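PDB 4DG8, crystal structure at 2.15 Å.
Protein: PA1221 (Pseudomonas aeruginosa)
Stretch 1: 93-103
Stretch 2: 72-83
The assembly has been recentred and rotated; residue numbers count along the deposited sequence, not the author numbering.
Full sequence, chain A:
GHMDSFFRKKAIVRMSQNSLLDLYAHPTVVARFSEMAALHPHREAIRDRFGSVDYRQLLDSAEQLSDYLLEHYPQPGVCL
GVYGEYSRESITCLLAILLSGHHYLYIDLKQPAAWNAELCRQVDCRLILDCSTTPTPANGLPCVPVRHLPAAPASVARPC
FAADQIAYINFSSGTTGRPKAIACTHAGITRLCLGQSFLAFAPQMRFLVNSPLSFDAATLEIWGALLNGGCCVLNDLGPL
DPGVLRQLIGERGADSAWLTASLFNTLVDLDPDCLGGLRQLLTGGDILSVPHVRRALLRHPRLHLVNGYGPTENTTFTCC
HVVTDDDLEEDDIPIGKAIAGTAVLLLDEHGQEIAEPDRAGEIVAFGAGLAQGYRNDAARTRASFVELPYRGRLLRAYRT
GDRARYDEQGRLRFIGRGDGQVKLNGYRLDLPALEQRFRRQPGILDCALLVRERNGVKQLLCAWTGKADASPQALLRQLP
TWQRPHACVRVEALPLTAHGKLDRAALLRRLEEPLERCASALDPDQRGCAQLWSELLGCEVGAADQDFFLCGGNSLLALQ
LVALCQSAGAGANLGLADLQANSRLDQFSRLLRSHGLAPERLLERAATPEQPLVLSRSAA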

# COMPACT_ATOMS: atom_id res chain seq x y z
N CYS A 93 -14.02 -4.88 -11.25
CA CYS A 93 -12.87 -5.33 -12.04
C CYS A 93 -11.93 -6.18 -11.20
O CYS A 93 -11.46 -7.22 -11.66
CB CYS A 93 -12.05 -4.15 -12.58
SG CYS A 93 -12.73 -3.37 -14.03
N LEU A 94 -11.64 -5.73 -9.99
CA LEU A 94 -10.69 -6.46 -9.15
C LEU A 94 -11.21 -7.87 -8.89
O LEU A 94 -10.46 -8.85 -8.94
CB LEU A 94 -10.45 -5.74 -7.82
CG LEU A 94 -9.87 -4.32 -7.88
CD1 LEU A 94 -9.64 -3.83 -6.47
CD2 LEU A 94 -8.56 -4.29 -8.68
N LEU A 95 -12.51 -7.97 -8.58
CA LEU A 95 -13.04 -9.30 -8.29
C LEU A 95 -13.06 -10.17 -9.56
O LEU A 95 -12.82 -11.37 -9.49
CB LEU A 95 -14.45 -9.22 -7.66
CG LEU A 95 -15.13 -10.53 -7.28
CD1 LEU A 95 -14.27 -11.34 -6.29
CD2 LEU A 95 -16.54 -10.27 -6.71
N ALA A 96 -13.39 -9.58 -10.71
CA ALA A 96 -13.50 -10.37 -11.94
C ALA A 96 -12.11 -10.89 -12.36
O ALA A 96 -11.96 -12.04 -12.82
CB ALA A 96 -14.12 -9.53 -13.05
N ILE A 97 -11.10 -10.05 -12.15
CA ILE A 97 -9.72 -10.44 -12.39
C ILE A 97 -9.37 -11.62 -11.50
O ILE A 97 -8.90 -12.64 -11.99
CB ILE A 97 -8.73 -9.27 -12.20
CG1 ILE A 97 -8.80 -8.34 -13.41
CG2 ILE A 97 -7.29 -9.81 -12.09
CD1 ILE A 97 -8.40 -6.88 -13.10
N LEU A 98 -9.63 -11.50 -10.19
CA LEU A 98 -9.31 -12.62 -9.30
C LEU A 98 -10.06 -13.92 -9.64
O LEU A 98 -9.47 -15.01 -9.60
CB LEU A 98 -9.55 -12.24 -7.84
CG LEU A 98 -8.71 -11.05 -7.36
CD1 LEU A 98 -8.92 -10.92 -5.87
CD2 LEU A 98 -7.23 -11.25 -7.70
N LEU A 99 -11.35 -13.79 -9.95
CA LEU A 99 -12.19 -14.91 -10.36
C LEU A 99 -11.63 -15.64 -11.57
O LEU A 99 -11.87 -16.85 -11.73
CB LEU A 99 -13.58 -14.41 -10.73
CG LEU A 99 -14.58 -14.10 -9.60
CD1 LEU A 99 -15.83 -13.36 -10.12
CD2 LEU A 99 -14.97 -15.40 -8.90
N SER A 100 -10.96 -14.90 -12.44
CA SER A 100 -10.37 -15.46 -13.66
C SER A 100 -9.01 -16.15 -13.47
O SER A 100 -8.44 -16.68 -14.43
CB SER A 100 -10.24 -14.36 -14.72
OG SER A 100 -11.47 -13.68 -14.87
N GLY A 101 -8.48 -16.14 -12.25
CA GLY A 101 -7.18 -16.71 -11.99
C GLY A 101 -6.08 -15.72 -12.36
O GLY A 101 -4.89 -16.02 -12.32
N HIS A 102 -6.49 -14.51 -12.71
CA HIS A 102 -5.52 -13.49 -13.08
C HIS A 102 -5.20 -12.58 -11.89
O HIS A 102 -5.82 -12.69 -10.83
CB HIS A 102 -6.05 -12.72 -14.29
CG HIS A 102 -6.33 -13.59 -15.47
ND1 HIS A 102 -5.56 -14.68 -15.78
CD2 HIS A 102 -7.32 -13.55 -16.40
CE1 HIS A 102 -6.04 -15.28 -16.86
NE2 HIS A 102 -7.11 -14.61 -17.25
N HIS A 103 -4.24 -11.67 -12.07
CA HIS A 103 -3.85 -10.76 -11.01
C HIS A 103 -3.89 -9.32 -11.48
O HIS A 103 -3.64 -9.03 -12.65
CB HIS A 103 -2.46 -11.10 -10.41
CG HIS A 103 -1.38 -11.38 -11.42
ND1 HIS A 103 -1.20 -12.63 -11.97
CD2 HIS A 103 -0.40 -10.60 -11.93
CE1 HIS A 103 -0.16 -12.60 -12.80
NE2 HIS A 103 0.34 -11.38 -12.79
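Stretch 2 (72-83) HYPQPGVCLGVY

The contact between residues 72-83 and 93-103 is a compact strand-on-helix packing that passes, beyond the helix end, into a parallel β-bridge, with a buried histidine bonding the loop between. It illustrates how a β-α-β-like chain path can use one short segment to join apolar packing to backbone pairing.

Stretch 2 leaves a helix at Tyr73, runs through a loop and becomes extended at 79-83. This strand lies nearly antiparallel to helix 93-99, at 175° between their N-to-C directions, with the axes 9.7 Å apart at closest approach. Alternate residues of the strand, Leu80 and Val82, point toward the helix. Ile97 meets both: its CG1 lies 3.8 Å from Leu80 CD1 and its CD1 3.6 Å from Val82 CG2. One helical turn earlier, Cys93 CB approaches Val82 CG2 at 4.2 Å.

The helix closes in a Schellman motif at Gly101, whose positive phi favours glycine; a CB there would also clash with Pro76 CB. The turn leaves Gly101 O free to accept a hydrogen bond from Gly77 N at 2.9 Å. His102 then uses both ring nitrogens: NE2 donates to Tyr73 O at 2.9 Å, while ND1 accepts from Val78 N at 3.2 Å. Such a pairing fixes the ring between two backbone groups of the loop, and Val78 CG2 covers one face, 3.3 Å from the ring centroid.

At His103 the chain is extended and now runs parallel to the strand, bridging with Cys79 at a CA-CA distance of 5.0 Å. Hydrogen bonds from His103 N to Val78 O (3.0 Å) and from Leu80 N to His103 O (2.8 Å) straddle Cys79, as parallel pairing requires. The side chains of His103 and Cys79 share a sheet face, bringing His103 NE2 within 3.4 Å of Cys79 CB.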

# COMPACT_ATOMS: atom_id res chain seq x y z
N HIS A 72 -10.76 -13.75 -23.38
CA HIS A 72 -9.47 -13.28 -23.89
C HIS A 72 -8.27 -14.06 -23.32
O HIS A 72 -7.31 -14.32 -24.03
CB HIS A 72 -9.27 -11.78 -23.61
CG HIS A 72 -10.24 -10.90 -24.32
ND1 HIS A 72 -11.58 -11.20 -24.43
CD2 HIS A 72 -10.07 -9.70 -24.93
CE1 HIS A 72 -12.20 -10.23 -25.08
NE2 HIS A 72 -11.30 -9.31 -25.40
N TYR A 73 -8.32 -14.40 -22.03
CA TYR A 73 -7.20 -15.10 -21.39
C TYR A 73 -7.70 -16.35 -20.65
O TYR A 73 -7.93 -16.32 -19.45
CB TYR A 73 -6.43 -14.13 -20.47
CG TYR A 73 -5.96 -12.91 -21.23
CD1 TYR A 73 -4.83 -12.96 -22.03
CD2 TYR A 73 -6.69 -11.72 -21.19
CE1 TYR A 73 -4.41 -11.87 -22.75
CE2 TYR A 73 -6.28 -10.61 -21.93
CZ TYR A 73 -5.15 -10.69 -22.71
OH TYR A 73 -4.72 -9.60 -23.44
N PRO A 74 -7.86 -17.46 -21.40
CA PRO A 74 -8.49 -18.67 -20.86
C PRO A 74 -7.66 -19.45 -19.83
O PRO A 74 -8.22 -20.22 -19.05
CB PRO A 74 -8.75 -19.51 -22.12
CG PRO A 74 -7.72 -19.05 -23.11
CD PRO A 74 -7.49 -17.59 -22.82
N GLN A 75 -6.34 -19.27 -19.84
CA GLN A 75 -5.46 -19.93 -18.86
C GLN A 75 -5.04 -18.94 -17.78
O GLN A 75 -4.57 -17.84 -18.08
CB GLN A 75 -4.21 -20.50 -19.53
CG GLN A 75 -4.49 -21.57 -20.58
CD GLN A 75 -3.21 -22.10 -21.20
OE1 GLN A 75 -2.33 -21.32 -21.61
NE2 GLN A 75 -3.08 -23.43 -21.26
N PRO A 76 -5.21 -19.34 -16.51
CA PRO A 76 -4.97 -18.46 -15.36
C PRO A 76 -3.51 -18.01 -15.27
O PRO A 76 -2.61 -18.72 -15.73
CB PRO A 76 -5.35 -19.33 -14.16
CG PRO A 76 -5.21 -20.76 -14.64
CD PRO A 76 -5.54 -20.72 -16.12
N GLY A 77 -3.28 -16.88 -14.60
CA GLY A 77 -1.93 -16.40 -14.36
C GLY A 77 -1.46 -15.17 -15.12
O GLY A 77 -0.27 -14.82 -15.09
N VAL A 78 -2.38 -14.47 -15.78
CA VAL A 78 -1.97 -13.25 -16.46
C VAL A 78 -2.18 -11.99 -15.63
O VAL A 78 -3.10 -11.92 -14.80
CB VAL A 78 -2.59 -13.07 -17.87
CG1 VAL A 78 -2.53 -14.39 -18.63
CG2 VAL A 78 -4.02 -12.57 -17.78
N CYS A 79 -1.29 -11.02 -15.83
CA CYS A 79 -1.42 -9.70 -15.24
C CYS A 79 -2.41 -8.82 -16.03
O CYS A 79 -2.33 -8.69 -17.24
CB CYS A 79 -0.04 -9.00 -15.17
SG CYS A 79 -0.12 -7.37 -14.41
N LEU A 80 -3.34 -8.19 -15.31
CA LEU A 80 -4.33 -7.33 -15.92
C LEU A 80 -4.38 -5.99 -15.20
O LEU A 80 -4.43 -5.94 -13.96
CB LEU A 80 -5.70 -8.01 -15.91
CG LEU A 80 -5.83 -9.28 -16.75
CD1 LEU A 80 -7.20 -9.93 -16.47
CD2 LEU A 80 -5.68 -8.95 -18.22
N GLY A 81 -4.40 -4.92 -15.99
CA GLY A 81 -4.35 -3.57 -15.46
C GLY A 81 -5.72 -3.00 -15.14
O GLY A 81 -6.70 -3.37 -15.77
N VAL A 82 -5.77 -2.09 -14.18
CA VAL A 82 -6.99 -1.36 -13.86
C VAL A 82 -6.67 0.11 -13.73
O VAL A 82 -5.74 0.48 -13.00
CB VAL A 82 -7.59 -1.85 -12.54
CG1 VAL A 82 -8.83 -1.00 -12.16
CG2 VAL A 82 -7.96 -3.32 -12.66
N TYR A 83 -7.41 0.94 -14.46
CA TYR A 83 -7.32 2.39 -14.29
C TYR A 83 -8.67 2.99 -13.89
O TYR A 83 -9.71 2.62 -14.42
CB TYR A 83 -6.79 3.08 -15.56
CG TYR A 83 -6.89 4.60 -15.50
CD1 TYR A 83 -6.04 5.34 -14.69
CD2 TYR A 83 -7.86 5.29 -16.24
CE1 TYR A 83 -6.14 6.72 -14.62
CE2 TYR A 83 -7.96 6.68 -16.18
CZ TYR A 83 -7.10 7.38 -15.36
OH TYR A 83 -7.20 8.75 -15.28